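Local coordinates for protein MdcA (Pseudomonas aeruginosa, PDB 5VIT) that is the alpha subunit of malonate decarboxylase and probably acts as a transferase that exchanges acetyl for malonyl on the acyl carrier protein subunit of the enzyme, at residues R21-V25 with A45-D51; L39-E44 with S69-D74. One frame throughout, in Å; residues are numbered along the deposited sequence.

Contact 1 (R21-V25 with A45-D51); sequences RLERV and ALIAPGD
R21 reaches along the end of the helix 39-46 and meets D51 in a bidentate salt bridge. NH1 of R21 lies 2.7 Å from OD2 of D51, and its NH2 lies 3.0 Å from OD1 of D51, each oxygen using its syn lone pair. Guanidinium and carboxylate are nearly coplanar, their planes 19° apart, and the extended run from CG to NE of the arginine carries the charge this far from its own helix.

Hydrogen bonds tie the ion pair to the backbone. NH1 of R21 also donates to the carbonyl O of L46 (2.8 Å), a bond bent at the hydrogen but in the carbonyl plane, at the point where the helix gives out. OD2 of D51 takes a second, nearly straight bond from A48 N at 2.9 Å, coming from above the carboxylate plane, so the side chain closes over the type II turn A48-D51. CB of A48 covers one face of the guanidinium.

Apolar contacts fill the other end. CG1 of V25 packs on CB of A45 at 3.5 Å, while CG2 of V25 touches CD2 of L46 at 3.8 Å, the two side chains crossing at about a right angle.

NE of R21 is bridged to E17, one turn back in helix 13-23. L22, V25 and L46 rest on F212 of strand 212-215, and D51 leads into strand 52-55 of the parallel sheet.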
loop_
_atom_site.group_PDB
_atom_site.type_symbol
_atom_site.label_atom_id
_atom_site.label_comp_id
_atom_site.label_asym_id
_atom_site.label_seq_id
_atom_site.Cartn_x
_atom_site.Cartn_y
_atom_site.Cartn_z
ATOM N N ARG A 21 17.925 4.766 -61.750
ATOM C CA ARG A 21 17.426 3.510 -61.194
ATOM C C ARG A 21 16.130 3.099 -61.893
ATOM O O ARG A 21 15.949 1.931 -62.246
ATOM C CB ARG A 21 17.206 3.625 -59.680
ATOM C CG ARG A 21 18.481 3.823 -58.864
ATOM C CD ARG A 21 18.164 3.836 -57.370
ATOM N NE ARG A 21 19.314 4.152 -56.525
ATOM C CZ ARG A 21 19.420 3.783 -55.253
ATOM N NH1 ARG A 21 18.462 3.057 -54.693
ATOM N NH2 ARG A 21 20.491 4.119 -54.544
ATOM N N LEU A 22 15.244 4.071 -62.098
ATOM C CA LEU A 22 13.940 3.835 -62.710
ATOM C C LEU A 22 14.055 3.279 -64.134
ATOM O O LEU A 22 13.242 2.455 -64.561
ATOM C CB LEU A 22 13.119 5.130 -62.729
ATOM C CG LEU A 22 12.557 5.653 -61.402
ATOM C CD1 LEU A 22 11.694 6.894 -61.623
ATOM C CD2 LEU A 22 11.765 4.582 -60.700
ATOM N N GLU A 23 15.065 3.726 -64.872
ATOM C CA GLU A 23 15.213 3.283 -66.250
ATOM C C GLU A 23 15.810 1.880 -66.325
ATOM O O GLU A 23 15.627 1.180 -67.313
ATOM C CB GLU A 23 16.059 4.278 -67.050
ATOM C CG GLU A 23 15.499 4.548 -68.448
ATOM C CD GLU A 23 14.217 5.369 -68.419
ATOM O OE1 GLU A 23 13.984 6.086 -67.420
ATOM O OE2 GLU A 23 13.436 5.288 -69.392
ATOM N N ARG A 24 16.490 1.448 -65.267
ATOM C CA ARG A 24 17.018 0.083 -65.238
ATOM C C ARG A 24 15.915 -0.963 -65.026
ATOM O O ARG A 24 16.180 -2.161 -65.061
ATOM C CB ARG A 24 18.098 -0.064 -64.157
ATOM C CG ARG A 24 19.339 0.784 -64.421
ATOM C CD ARG A 24 20.170 0.246 -65.604
ATOM N NE ARG A 24 20.832 -1.034 -65.327
ATOM C CZ ARG A 24 21.511 -1.740 -66.231
ATOM N NH1 ARG A 24 21.622 -1.297 -67.477
ATOM N NH2 ARG A 24 22.085 -2.889 -65.890
ATOM N N VAL A 25 14.681 -0.515 -64.809
ATOM C CA VAL A 25 13.555 -1.441 -64.735
ATOM C C VAL A 25 12.438 -1.078 -65.702
ATOM O O VAL A 25 11.392 -1.725 -65.688
ATOM C CB VAL A 25 12.930 -1.510 -63.316
ATOM C CG1 VAL A 25 13.922 -2.042 -62.296
ATOM C CG2 VAL A 25 12.387 -0.154 -62.907
ATOM N N ALA A 45 17.947 -4.072 -59.251
ATOM C CA ALA A 45 18.083 -2.856 -60.050
ATOM C C ALA A 45 17.804 -1.586 -59.242
ATOM O O ALA A 45 18.558 -0.616 -59.328
ATOM C CB ALA A 45 17.162 -2.908 -61.249
ATOM N N LEU A 46 16.726 -1.593 -58.456
ATOM C CA LEU A 46 16.247 -0.376 -57.802
ATOM C C LEU A 46 17.014 -0.004 -56.527
ATOM O O LEU A 46 17.064 1.159 -56.146
ATOM C CB LEU A 46 14.766 -0.514 -57.481
ATOM C CG LEU A 46 13.864 -0.635 -58.708
ATOM C CD1 LEU A 46 12.438 -0.865 -58.256
ATOM C CD2 LEU A 46 13.972 0.617 -59.572
ATOM N N ILE A 47 17.591 -0.996 -55.869
ATOM C CA ILE A 47 18.365 -0.778 -54.659
ATOM C C ILE A 47 19.845 -0.850 -54.998
ATOM O O ILE A 47 20.248 -1.619 -55.872
ATOM C CB ILE A 47 18.018 -1.821 -53.594
ATOM C CG1 ILE A 47 16.529 -1.737 -53.257
ATOM C CG2 ILE A 47 18.879 -1.648 -52.361
ATOM C CD1 ILE A 47 15.998 -2.941 -52.494
ATOM N N ALA A 48 20.658 -0.045 -54.326
ATOM C CA ALA A 48 22.098 -0.104 -54.532
ATOM C C ALA A 48 22.765 -0.577 -53.243
ATOM O O ALA A 48 22.190 -0.424 -52.171
ATOM C CB ALA A 48 22.630 1.257 -54.955
ATOM N N PRO A 49 23.964 -1.180 -53.342
ATOM C CA PRO A 49 24.692 -1.498 -52.108
ATOM C C PRO A 49 24.890 -0.261 -51.216
ATOM O O PRO A 49 25.162 0.829 -51.716
ATOM C CB PRO A 49 26.039 -2.051 -52.620
ATOM C CG PRO A 49 26.047 -1.804 -54.114
ATOM C CD PRO A 49 24.625 -1.742 -54.533
ATOM N N GLY A 50 24.729 -0.429 -49.910
ATOM C CA GLY A 50 24.891 0.679 -48.985
ATOM C C GLY A 50 23.594 1.419 -48.697
ATOM O O GLY A 50 23.516 2.220 -47.769
ATOM N N ASP A 51 22.572 1.143 -49.496
ATOM C CA ASP A 51 21.289 1.807 -49.352
ATOM C C ASP A 51 20.709 1.689 -47.945
ATOM O O ASP A 51 20.847 0.648 -47.273
ATOM C CB ASP A 51 20.287 1.246 -50.358
ATOM C CG ASP A 51 20.219 2.064 -51.629
ATOM O OD1 ASP A 51 21.036 3.006 -51.762
ATOM O OD2 ASP A 51 19.356 1.764 -52.495
#

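Contact 2 (L39-E44 with S69-D74); sequences LVAALE and SLARVD
L39 opens the contact by laying its CD2 methyl against S69, 3.3 Å from OG and near CB. That hydroxyl is hydrogen-bonded to the carbonyl O of F65, one turn earlier in helix 64-70.

V40, whose CA lies nearest that of S69, spreads its two methyls over S69, R72 and V73. CG1, anti to the backbone N (chi1 175°), faces the carbonyl O of R72 at 3.6 Å and lies further from CG2 of V73. CG2 of V40 turns to the carbonyl O of S69 and to the edge of the R72 guanidinium, where NH1 is 3.7 Å away in van der Waals contact.

One turn on, L43 pushes CD1 against the backbone of S69 and L70, nearest L70 N at 3.6 Å, while its CB approaches CG2 of V73.

At E44, the chain, extended beyond CG, runs past V73, with CG 3.6 Å from CG1 of that valine, and delivers OE1 to the backbone N of D74. The bond is short, 2.7 Å, almost straight at 175°, and meets the oxygen nearly along its C-O axis. E44 also touches K77.

Helix 64-70 belongs to the beta-alpha-beta crossover between parallel strands 52-55 and 81-85; helix 39-46, which precedes strand 52-55, packs on it through methyls resting largely on the backbone of 69-73, with looser valine and leucine contacts beside them, while one carboxylate oxygen pins the chain leaving the type I turn L70-V73. The D74 carboxylate, its OD2 5.2 Å from OE1 of E44, may slightly raise both proton affinities; the peptide N-H would offset this for E44.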
loop_
_atom_site.group_PDB
_atom_site.type_symbol
_atom_site.label_atom_id
_atom_site.label_comp_id
_atom_site.label_asym_id
_atom_site.label_seq_id
_atom_site.Cartn_x
_atom_site.Cartn_y
_atom_site.Cartn_z
ATOM N N LEU A 39 10.430 -9.626 -59.611
ATOM C CA LEU A 39 10.583 -8.720 -58.470
ATOM C C LEU A 39 12.013 -8.757 -57.945
ATOM O O LEU A 39 12.588 -7.716 -57.639
ATOM C CB LEU A 39 9.601 -9.069 -57.345
ATOM C CG LEU A 39 9.646 -8.146 -56.112
ATOM C CD1 LEU A 39 9.228 -6.726 -56.470
ATOM C CD2 LEU A 39 8.782 -8.673 -54.979
ATOM N N VAL A 40 12.590 -9.953 -57.862
ATOM C CA VAL A 40 13.960 -10.102 -57.384
ATOM C C VAL A 40 14.941 -9.357 -58.290
ATOM O O VAL A 40 15.894 -8.731 -57.815
ATOM C CB VAL A 40 14.360 -11.588 -57.283
ATOM C CG1 VAL A 40 15.819 -11.730 -56.902
ATOM C CG2 VAL A 40 13.477 -12.297 -56.264
ATOM N N ALA A 41 14.692 -9.412 -59.592
ATOM C CA ALA A 41 15.495 -8.668 -60.551
ATOM C C ALA A 41 15.278 -7.173 -60.357
ATOM O O ALA A 41 16.221 -6.391 -60.413
ATOM C CB ALA A 41 15.147 -9.080 -61.973
ATOM N N ALA A 42 14.025 -6.790 -60.133
ATOM C CA ALA A 42 13.684 -5.394 -59.901
ATOM C C ALA A 42 14.397 -4.870 -58.654
ATOM O O ALA A 42 14.917 -3.765 -58.659
ATOM C CB ALA A 42 12.178 -5.232 -59.766
ATOM N N LEU A 43 14.436 -5.674 -57.594
ATOM C CA LEU A 43 15.033 -5.237 -56.340
ATOM C C LEU A 43 16.543 -5.025 -56.473
ATOM O O LEU A 43 17.102 -4.141 -55.826
ATOM C CB LEU A 43 14.745 -6.241 -55.226
ATOM C CG LEU A 43 13.302 -6.451 -54.761
ATOM C CD1 LEU A 43 13.289 -7.443 -53.620
ATOM C CD2 LEU A 43 12.660 -5.147 -54.335
ATOM N N GLU A 44 17.198 -5.827 -57.311
ATOM C CA GLU A 44 18.639 -5.687 -57.561
ATOM C C GLU A 44 18.943 -4.501 -58.486
ATOM O O GLU A 44 20.063 -3.979 -58.507
ATOM C CB GLU A 44 19.210 -6.987 -58.154
ATOM C CG GLU A 44 19.123 -8.197 -57.213
ATOM C CD GLU A 44 19.610 -9.498 -57.844
ATOM O OE1 GLU A 44 19.900 -10.463 -57.096
ATOM O OE2 GLU A 44 19.701 -9.558 -59.087
ATOM N N SER A 69 11.462 -11.802 -50.912
ATOM C CA SER A 69 12.081 -11.549 -52.210
ATOM C C SER A 69 13.445 -10.873 -52.068
ATOM O O SER A 69 14.346 -11.139 -52.854
ATOM C CB SER A 69 11.172 -10.694 -53.079
ATOM O OG SER A 69 9.870 -11.236 -53.142
ATOM N N LEU A 70 13.591 -9.998 -51.073
ATOM C CA LEU A 70 14.875 -9.346 -50.809
ATOM C C LEU A 70 15.913 -10.381 -50.369
ATOM O O LEU A 70 17.092 -10.277 -50.709
ATOM C CB LEU A 70 14.727 -8.248 -49.739
ATOM C CG LEU A 70 15.933 -7.362 -49.382
ATOM C CD1 LEU A 70 16.440 -6.643 -50.612
ATOM C CD2 LEU A 70 15.569 -6.328 -48.299
ATOM N N ALA A 71 15.470 -11.382 -49.615
ATOM C CA ALA A 71 16.385 -12.394 -49.095
ATOM C C ALA A 71 16.887 -13.348 -50.193
ATOM O O ALA A 71 17.821 -14.114 -49.970
ATOM C CB ALA A 71 15.717 -13.180 -47.977
ATOM N N ARG A 72 16.267 -13.291 -51.369
ATOM C CA ARG A 72 16.643 -14.143 -52.498
ATOM C C ARG A 72 17.525 -13.382 -53.477
ATOM O O ARG A 72 17.668 -13.767 -54.637
ATOM C CB ARG A 72 15.399 -14.658 -53.227
ATOM C CG ARG A 72 14.444 -15.454 -52.365
ATOM C CD ARG A 72 13.200 -15.871 -53.149
ATOM N NE ARG A 72 13.417 -17.093 -53.926
ATOM C CZ ARG A 72 13.681 -17.126 -55.231
ATOM N NH1 ARG A 72 13.748 -16.001 -55.929
ATOM N NH2 ARG A 72 13.867 -18.289 -55.841
ATOM N N VAL A 73 18.097 -12.284 -53.006
ATOM C CA VAL A 73 18.886 -11.402 -53.850
ATOM C C VAL A 73 20.352 -11.847 -53.855
ATOM O O VAL A 73 20.830 -12.430 -52.876
ATOM C CB VAL A 73 18.731 -9.923 -53.373
ATOM C CG1 VAL A 73 19.906 -9.076 -53.760
ATOM C CG2 VAL A 73 17.437 -9.322 -53.915
ATOM N N ASP A 74 21.043 -11.602 -54.969
ATOM C CA ASP A 74 22.465 -11.906 -55.093
ATOM C C ASP A 74 23.305 -10.981 -54.213
ATOM O O ASP A 74 23.442 -9.795 -54.514
ATOM C CB ASP A 74 22.895 -11.794 -56.566
ATOM C CG ASP A 74 24.372 -12.123 -56.786
ATOM O OD1 ASP A 74 24.973 -12.835 -55.955
ATOM O OD2 ASP A 74 24.932 -11.677 -57.813
#

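How the contacts relate
Helix 39-46 is common to both contacts, which lie with their centres about 11 Å apart on the same side of the chain's centre. Contact 2 uses the helix from L39 to E44; contact 1 takes over at A45 and follows the chain out of it. The two also touch: CG1 of V25 is 4.1 Å from CA of A42, and CD1 of I47 is 4.2 Å from CD1 of L70. Because helix 39-46 takes part in both, helices 13-23, 39-46 and 64-70 form one group beside the parallel sheet; along the chain the segments alternate. With centres about 32 and 29 Å from the chain's centre, both are peripheral.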